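PDB 1Z02: 2-oxo-1,2-dihydroquinoline 8-monooxygenase, oxygenase component from Pseudomonas putida, which probably hydroxylates 2-oxo-1,2-dihydroquinoline at position 8, using a Rieske [2Fe-2S] cluster and a separate mononuclear iron to activate oxygen. Local coordinates for residues A21-A24 with K25-S28; K420-S423 with L424-K427. All coordinates share one frame; numbering follows the deposited sequence.

Both contacts are local: each is the place where a loop turns into the first turn of a helix, with a polar residue, Asn23 or Thr422, at the N-cap. They hold different elements, helix 24-27 near the start of the chain and helix 423-430 near its end, with centres 39 Å apart. Neither lies deep in the subunit. Contact 1 is partly open to solvent, touched by no other chain of the trimer, and its side chains are mostly polar amides and hydroxyls. In contact 2 a threonine cap comes with larger hydrophobic side chains, and the surroundings differ accordingly: residues 420-427 face both neighbouring subunits, which contribute to the packing around them.

Contact 1 (A21-A24 with K25-S28); sequences ANNA and KTQS
Gln27 N donates to Asn23 O at 2.9 Å across the opening turn of the short helix 24-27, with Asn23 at its N-cap; the bond is nearly straight, its N-H...O angle 163°. Ahead of the cap, Asn22 centres an inverse gamma turn, marked by a weak 3.1 Å bond from Asn23 N to Ala21 O, which bends the chain into the helix.

Gln27 leans back over this bend. CG lies anti to its carbonyl carbon (chi1 -56°) and the chain then runs extended, carrying Gln27 CG to 3.3 Å from Asn23 O and bringing the amide alongside that of Asn22. The two amide planes are only 9° apart, although the side chains cross obliquely; both amides are probably turned over in the model, so their polar pairing is doubtful. Asn22 also rests on Tyr30, Glu385 and Leu387, and Ala21 shares a backbone hydrogen bond with Leu387, which ties the turn to the rest of the subunit.

On the N-cap side, the amide of Asn23 bends towards Thr26, the side chains meeting at about a right angle. The atom modelled as Asn23 ND2 lies 2.7 Å from both Thr26 OG1 and Thr26 N. This amide too is probably turned over; with its oxygen there it could serve as the cap acceptor.

Ala24 joins the turn mainly through its backbone, its methyl pointing away from the residues that follow. Ala24 O accepts Ser28 N at 3.1 Å, the donor tilted from the carbonyl plane. The Ser28 hydroxyl then folds back on the preceding turn, Ser28 OG donating to Lys25 O at 2.6 Å.

Contact 2 (K420-S423 with L424-K427); sequences KDTS and LIFK
Phe426 N bonds to Thr422 O at 3.1 Å, and Lys427 N to Ser423 O at 2.9 Å; these two backbone bonds wind the loop 420-423 into the first turn of helix 423-430. The second is less regular, with Lys427 N lying above the carbonyl plane of Ser423.

Thr422 is the N-cap. Thr422 OG1 stands between its own backbone N and carbonyl carbon (chi1 68°), which turns the oxygen towards the helix start, where it accepts Ile425 N at 3.1 Å with an N-H...O angle of 158°. The Ile425 side chain passes obliquely beside it, Ile425 CG1 3.4 Å from Thr422 OG1, and Ile425 CD1 reaches on to Lys420 O at 3.4 Å. A valine in place of Thr422 would keep the bulk but would probably leave Ile425 N without its capping acceptor and fray the first turn.

Phe426 turns its ring back alongside the loop: Asp421 O sits at the ring edge, near its plane, 3.5 Å from Phe426 CE1, and Asp421 CB touches the same atom. Beyond this, the ring meets Phe426 of both neighbouring subunits, while Ser423 OG is hydrogen-bonded to Asp324 O and Lys427 NZ forms a salt bridge with Glu370, both of the second subunit. Lys420 pairs with Asp323 of its own chain.

The chemistry thus divides: polar capping by Thr422 marks the start of the helix, while ring contacts, the Lys427 pairing and the Ser423 hydrogen bond join the same turn to the neighbouring subunits.

Contact 1 (A21-A24 with K25-S28)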
loop_
_atom_site.group_PDB
_atom_site.type_symbol
_atom_site.label_atom_id
_atom_site.label_comp_id
_atom_site.label_asym_id
_atom_site.label_seq_id
_atom_site.Cartn_x
_atom_site.Cartn_y
_atom_site.Cartn_z
ATOM N N ALA A 21 16.173 13.816 29.282
ATOM C CA ALA A 21 16.822 15.039 28.836
ATOM C C ALA A 21 15.919 15.948 28.014
ATOM O O ALA A 21 16.055 17.171 28.080
ATOM C CB ALA A 21 18.079 14.698 28.045
ATOM N N ASN A 22 15.007 15.362 27.239
ATOM C CA ASN A 22 14.110 16.158 26.413
ATOM C C ASN A 22 12.849 16.612 27.142
ATOM O O ASN A 22 11.754 16.110 26.890
ATOM C CB ASN A 22 13.724 15.410 25.121
ATOM C CG ASN A 22 13.031 14.080 25.376
ATOM O OD1 ASN A 22 12.183 13.656 24.587
ATOM N ND2 ASN A 22 13.401 13.405 26.457
ATOM N N ASN A 23 13.014 17.566 28.051
ATOM C CA ASN A 23 11.892 18.115 28.803
ATOM C C ASN A 23 11.128 19.093 27.905
ATOM O O ASN A 23 11.599 19.442 26.818
ATOM C CB ASN A 23 12.404 18.815 30.064
ATOM C CG ASN A 23 13.517 19.818 29.773
ATOM O OD1 ASN A 23 14.453 19.961 30.558
ATOM N ND2 ASN A 23 13.415 20.517 28.654
ATOM N N ALA A 24 9.954 19.530 28.357
ATOM C CA ALA A 24 9.117 20.432 27.574
ATOM C C ALA A 24 9.836 21.672 27.077
ATOM O O ALA A 24 9.648 22.091 25.936
ATOM C CB ALA A 24 7.896 20.835 28.378
ATOM N N LYS A 25 10.652 22.270 27.936
ATOM C CA LYS A 25 11.383 23.473 27.556
ATOM C C LYS A 25 12.329 23.169 26.396
ATOM O O LYS A 25 12.411 23.928 25.427
ATOM C CB LYS A 25 12.184 24.005 28.748
ATOM C CG LYS A 25 12.510 25.497 28.652
ATOM C CD LYS A 25 13.523 25.827 27.557
ATOM C CE LYS A 25 14.939 25.909 28.111
ATOM N NZ LYS A 25 15.480 24.600 28.555
ATOM N N THR A 26 13.038 22.051 26.505
ATOM C CA THR A 26 13.978 21.628 25.480
ATOM C C THR A 26 13.309 21.294 24.154
ATOM O O THR A 26 13.802 21.687 23.097
ATOM C CB THR A 26 14.774 20.413 25.963
ATOM O OG1 THR A 26 15.551 20.790 27.107
ATOM C CG2 THR A 26 15.698 19.887 24.860
ATOM N N GLN A 27 12.191 20.574 24.203
ATOM C CA GLN A 27 11.489 20.201 22.976
ATOM C C GLN A 27 10.956 21.416 22.228
ATOM O O GLN A 27 10.890 21.419 20.992
ATOM C CB GLN A 27 10.331 19.246 23.281
ATOM C CG GLN A 27 10.758 17.996 24.029
ATOM C CD GLN A 27 9.725 16.888 23.984
ATOM O OE1 GLN A 27 9.771 15.958 24.794
ATOM N NE2 GLN A 27 8.799 16.965 23.030
ATOM N N SER A 28 10.589 22.453 22.974
ATOM C CA SER A 28 10.054 23.664 22.360
ATOM C C SER A 28 11.134 24.375 21.564
ATOM O O SER A 28 10.835 25.218 20.718
ATOM C CB SER A 28 9.493 24.616 23.424
ATOM O OG SER A 28 10.533 25.210 24.188
#

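Contact 2 (K420-S423 with L424-K427)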
loop_
_atom_site.group_PDB
_atom_site.type_symbol
_atom_site.label_atom_id
_atom_site.label_comp_id
_atom_site.label_asym_id
_atom_site.label_seq_id
_atom_site.Cartn_x
_atom_site.Cartn_y
_atom_site.Cartn_z
ATOM N N LYS A 420 0.500 8.300 -1.017
ATOM C CA LYS A 420 1.268 7.072 -0.839
ATOM C C LYS A 420 0.640 5.755 -1.269
ATOM O O LYS A 420 1.359 4.771 -1.460
ATOM C CB LYS A 420 1.698 6.936 0.626
ATOM C CG LYS A 420 2.416 8.151 1.197
ATOM C CD LYS A 420 2.993 7.849 2.575
ATOM C CE LYS A 420 3.438 9.117 3.283
ATOM N NZ LYS A 420 4.295 9.978 2.436
ATOM N N ASP A 421 -0.684 5.708 -1.413
ATOM C CA ASP A 421 -1.328 4.448 -1.784
ATOM C C ASP A 421 -2.053 4.414 -3.128
ATOM O O ASP A 421 -3.160 3.886 -3.216
ATOM C CB ASP A 421 -2.303 4.025 -0.683
ATOM C CG ASP A 421 -3.311 5.104 -0.359
ATOM O OD1 ASP A 421 -4.167 4.877 0.519
ATOM O OD2 ASP A 421 -3.251 6.185 -0.980
ATOM N N THR A 422 -1.429 4.959 -4.170
ATOM C CA THR A 422 -2.030 4.971 -5.508
ATOM C C THR A 422 -1.958 3.601 -6.175
ATOM O O THR A 422 -1.141 2.764 -5.802
ATOM C CB THR A 422 -1.313 5.973 -6.438
ATOM O OG1 THR A 422 0.014 5.507 -6.726
ATOM C CG2 THR A 422 -1.232 7.331 -5.781
ATOM N N SER A 423 -2.803 3.379 -7.180
ATOM C CA SER A 423 -2.807 2.104 -7.884
ATOM C C SER A 423 -1.500 1.911 -8.641
ATOM O O SER A 423 -1.123 0.783 -8.966
ATOM C CB SER A 423 -3.985 2.027 -8.853
ATOM O OG SER A 423 -3.895 3.023 -9.853
ATOM N N LEU A 424 -0.819 3.015 -8.937
ATOM C CA LEU A 424 0.469 2.943 -9.628
ATOM C C LEU A 424 1.528 2.378 -8.686
ATOM O O LEU A 424 2.364 1.559 -9.091
ATOM C CB LEU A 424 0.934 4.326 -10.087
ATOM C CG LEU A 424 0.422 4.810 -11.445
ATOM C CD1 LEU A 424 0.823 6.272 -11.650
ATOM C CD2 LEU A 424 0.988 3.916 -12.543
ATOM N N ILE A 425 1.509 2.837 -7.437
ATOM C CA ILE A 425 2.468 2.352 -6.459
ATOM C C ILE A 425 2.200 0.882 -6.169
ATOM O O ILE A 425 3.145 0.112 -6.027
ATOM C CB ILE A 425 2.429 3.190 -5.172
ATOM C CG1 ILE A 425 3.031 4.565 -5.457
ATOM C CG2 ILE A 425 3.201 2.500 -4.056
ATOM C CD1 ILE A 425 2.903 5.562 -4.332
ATOM N N PHE A 426 0.929 0.476 -6.097
ATOM C CA PHE A 426 0.623 -0.937 -5.851
ATOM C C PHE A 426 1.020 -1.792 -7.056
ATOM O O PHE A 426 1.415 -2.956 -6.907
ATOM C CB PHE A 426 -0.864 -1.147 -5.524
ATOM C CG PHE A 426 -1.219 -0.832 -4.097
ATOM C CD1 PHE A 426 -1.911 0.336 -3.776
ATOM C CD2 PHE A 426 -0.841 -1.694 -3.066
ATOM C CE1 PHE A 426 -2.221 0.633 -2.450
ATOM C CE2 PHE A 426 -1.146 -1.407 -1.733
ATOM C CZ PHE A 426 -1.832 -0.246 -1.422
ATOM N N LYS A 427 0.908 -1.225 -8.255
ATOM C CA LYS A 427 1.314 -1.954 -9.458
ATOM C C LYS A 427 2.822 -2.217 -9.376
ATOM O O LYS A 427 3.289 -3.338 -9.563
ATOM C CB LYS A 427 1.040 -1.129 -10.716
ATOM C CG LYS A 427 1.602 -1.750 -11.992
ATOM C CD LYS A 427 1.736 -0.737 -13.116
ATOM C CE LYS A 427 2.277 -1.407 -14.382
ATOM N NZ LYS A 427 2.427 -0.495 -15.565
#